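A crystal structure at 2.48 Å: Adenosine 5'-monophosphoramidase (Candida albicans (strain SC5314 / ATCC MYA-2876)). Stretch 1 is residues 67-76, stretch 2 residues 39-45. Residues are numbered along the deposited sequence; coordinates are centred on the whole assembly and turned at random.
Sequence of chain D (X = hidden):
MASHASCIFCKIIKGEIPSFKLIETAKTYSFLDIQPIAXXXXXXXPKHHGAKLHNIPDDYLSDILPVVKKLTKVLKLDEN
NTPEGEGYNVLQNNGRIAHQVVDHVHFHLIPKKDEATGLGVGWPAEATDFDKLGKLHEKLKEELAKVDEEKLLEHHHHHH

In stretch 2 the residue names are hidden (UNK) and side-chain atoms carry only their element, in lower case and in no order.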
# COMPACT_ATOMS: atom_id res chain seq x y z
N VAL D 67 4.60 11.33 0.15
CA VAL D 67 4.85 11.48 1.58
C VAL D 67 5.49 10.22 2.16
O VAL D 67 6.46 10.30 2.93
CB VAL D 67 3.56 11.86 2.32
CG1 VAL D 67 3.78 11.78 3.83
CG2 VAL D 67 3.09 13.24 1.87
N VAL D 68 4.96 9.03 1.80
CA VAL D 68 5.55 7.79 2.29
C VAL D 68 7.01 7.70 1.86
O VAL D 68 7.89 7.33 2.64
CB VAL D 68 4.75 6.56 1.80
CG1 VAL D 68 5.37 5.26 2.31
CG2 VAL D 68 3.30 6.65 2.24
N LYS D 69 7.30 8.10 0.62
CA LYS D 69 8.68 8.10 0.15
C LYS D 69 9.55 9.02 1.00
O LYS D 69 10.65 8.64 1.41
CB LYS D 69 8.74 8.52 -1.31
CG LYS D 69 10.15 8.71 -1.80
CD LYS D 69 10.14 8.92 -3.29
CE LYS D 69 11.47 9.40 -3.77
NZ LYS D 69 11.21 10.05 -5.06
N LYS D 70 9.06 10.23 1.27
CA LYS D 70 9.82 11.14 2.12
C LYS D 70 10.02 10.54 3.52
O LYS D 70 11.09 10.71 4.12
CB LYS D 70 9.11 12.50 2.18
CG LYS D 70 10.04 13.64 2.59
CD LYS D 70 9.30 14.94 2.68
CE LYS D 70 10.14 16.03 3.34
NZ LYS D 70 9.37 17.30 3.42
N LEU D 71 9.02 9.81 4.04
CA LEU D 71 9.17 9.20 5.36
C LEU D 71 10.25 8.11 5.37
O LEU D 71 10.93 7.93 6.39
CB LEU D 71 7.84 8.62 5.85
CG LEU D 71 6.80 9.65 6.30
CD1 LEU D 71 5.41 9.02 6.28
CD2 LEU D 71 7.15 10.20 7.69
N THR D 72 10.42 7.37 4.26
CA THR D 72 11.53 6.41 4.21
C THR D 72 12.88 7.12 4.30
O THR D 72 13.87 6.51 4.73
CB THR D 72 11.47 5.53 2.94
OG1 THR D 72 11.64 6.32 1.76
CG2 THR D 72 10.16 4.76 2.85
N LYS D 73 12.96 8.39 3.91
CA LYS D 73 14.19 9.14 4.16
C LYS D 73 14.34 9.51 5.63
O LYS D 73 15.44 9.40 6.19
CB LYS D 73 14.24 10.40 3.30
CG LYS D 73 14.45 10.14 1.81
CD LYS D 73 14.40 11.45 1.04
CE LYS D 73 13.96 11.23 -0.40
NZ LYS D 73 14.34 12.37 -1.26
N VAL D 74 13.25 9.94 6.28
CA VAL D 74 13.29 10.23 7.71
C VAL D 74 13.71 9.00 8.49
O VAL D 74 14.49 9.09 9.44
CB VAL D 74 11.93 10.75 8.20
CG1 VAL D 74 12.04 11.14 9.66
CG2 VAL D 74 11.45 11.94 7.34
N LEU D 75 13.19 7.83 8.12
CA LEU D 75 13.49 6.59 8.83
C LEU D 75 14.80 5.94 8.38
O LEU D 75 15.15 4.89 8.91
CB LEU D 75 12.35 5.59 8.64
CG LEU D 75 11.09 5.65 9.50
CD1 LEU D 75 10.40 7.01 9.43
CD2 LEU D 75 10.16 4.57 9.03
N LYS D 76 15.50 6.51 7.40
CA LYS D 76 16.77 6.04 6.86
C LYS D 76 16.65 4.73 6.09
O LYS D 76 17.68 4.17 5.66
CB LYS D 76 17.84 5.89 7.95
CG LYS D 76 18.51 7.21 8.39
CD LYS D 76 19.58 6.94 9.45
CE LYS D 76 20.79 7.85 9.30
NZ LYS D 76 20.63 9.12 10.07
N UNK D 39 9.44 -0.89 15.00
CA UNK D 39 9.93 0.25 15.77
C UNK D 39 9.31 1.57 15.31
O UNK D 39 8.61 2.25 16.08
c UNK D 39 13.47 1.43 16.73
o UNK D 39 14.12 0.58 16.08
c UNK D 39 11.45 0.31 15.73
c UNK D 39 11.97 1.41 16.63
o UNK D 39 13.98 2.29 17.47
N UNK D 40 9.56 1.97 14.07
CA UNK D 40 9.03 3.24 13.59
C UNK D 40 7.86 3.03 12.65
O UNK D 40 7.83 3.53 11.53
c UNK D 40 10.13 4.06 12.91
N UNK D 41 6.91 2.21 13.09
CA UNK D 41 5.62 2.03 12.43
C UNK D 41 4.90 3.37 12.30
O UNK D 41 4.51 3.97 13.31
c UNK D 41 3.51 0.59 12.62
c UNK D 41 2.81 1.07 11.57
n UNK D 41 2.77 -0.46 13.12
n UNK D 41 1.67 0.31 11.46
c UNK D 41 1.67 -0.61 12.41
c UNK D 41 4.81 1.01 13.24
N UNK D 42 4.74 3.87 11.08
CA UNK D 42 4.15 5.17 10.82
C UNK D 42 2.81 4.96 10.14
O UNK D 42 2.63 3.99 9.41
c UNK D 42 4.42 7.39 9.59
c UNK D 42 6.39 6.27 10.69
c UNK D 42 5.08 6.05 9.96
N UNK D 43 1.85 5.85 10.44
CA UNK D 43 0.59 5.92 9.72
C UNK D 43 0.59 7.15 8.84
O UNK D 43 1.16 8.18 9.22
c UNK D 43 -0.72 4.85 11.68
c UNK D 43 -0.62 5.98 10.66
c UNK D 43 -1.04 3.52 10.99
c UNK D 43 -1.76 5.21 12.70
N UNK D 44 -0.05 7.05 7.68
CA UNK D 44 -0.11 8.13 6.70
C UNK D 44 -1.55 8.21 6.22
O UNK D 44 -2.07 7.23 5.66
c UNK D 44 2.28 7.69 5.98
c UNK D 44 0.73 9.08 4.55
c UNK D 44 0.84 7.91 5.51
c UNK D 44 2.66 6.23 6.11
N UNK D 45 -2.19 9.35 6.43
CA UNK D 45 -3.63 9.45 6.16
C UNK D 45 -3.95 10.67 5.30
O UNK D 45 -3.34 11.75 5.45
c UNK D 45 -4.28 10.80 8.21
c UNK D 45 -4.44 9.47 7.47
c UNK D 45 -5.02 10.82 9.53
c UNK D 45 -4.04 8.29 8.39

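Position 39 carries five side-chain atoms: an unbranched run of three carbons, the third bearing two oxygens. None touches stretch 1. That is a carboxylate on a two-methylene stem, and the residue is Glu39. Its side chain is extended (chi1 and chi2 both t), and even its CB is 8.0 Å from CD2 of Leu75. The position is exposed, where a charged group keeps its solvation, and its OE1 is hydrogen-bonded elsewhere in the structure.

Position 40 has a single side-chain carbon. The CA-to-CB bond points toward stretch 1, and CB of position 40 lies 3.9 Å from CG of Leu75. The backbone comes closer still, with the carbonyl O of position 40 at 3.6 Å from CD2 of Leu75. One carbon identifies Ala40. A lone methyl lets the leucine rest against both side chain and main chain, with the CA atoms of Ala40 and Leu75 only 7.3 Å apart.

At position 41 one carbon leads into a five-membered ring of three carbons and two nitrogens, out of contact with stretch 1. This is the imidazole of His41. Its CA-to-CB bond points away from stretch 1. Although the residue is buried, its polar ring is not stranded: ND1 is hydrogen-bonded to a residue adjoining one of the stretches and NE2 to a partner elsewhere in the structure.

Position 42 opens the strand with three carbons, the first carrying the other two. Its CA-to-CB bond points toward stretch 1, and its two methyls meet Leu71 and Leu75. The residue is Val42. CG1 of Val42 lies 3.8 Å from CD1 of Leu71, while CG2 of Val42 is 4.3 Å from CD1 of Leu75. A short, beta-branched side chain suits an extended backbone and presents both methyls close to the main chain.

Position 43 shows four carbons forked at the second, out of contact with stretch 1, which makes it Leu43. Strand alternation turns its CA-to-CB bond away from stretch 1. It is nevertheless buried, as befits an apolar residue.

Four carbons also occur at position 44, but here the fork is at the first and one arm is two carbons long. The CA-to-CB bond points toward stretch 1; the long arm reaches Leu71 and Val68, and the short arm lies near Val67 and Val68. The residue is Ile44. Its CG1 is 3.4 Å from CD1 of Leu71, its CD1 3.9 Å from CG2 of Val68, and its CG2 4.1 Å from CG1 of Val67. It has the largest area covered by the contact, 70 Å².

Position 45 repeats that branching, out of reach of stretch 1, and is Ile45. A beta-branched apolar side chain suits this buried strand position.

The contact is wholly apolar between side chains, without a hydrogen bond across it. Helix and strand run nearly antiparallel, at 156°, with their axes approaching to 10.0 Å. The pairs therefore run in opposite order, and alternate positions on stretch 2 meet residues three or four apart on stretch 1: Ile44 by Val68, Val42 by Leu71, Ala40 by Leu75. The helix's lysines lie off this face, and the two stretches together bury 280 Å².

Stretch 2, residues 39-45: EAHVLII
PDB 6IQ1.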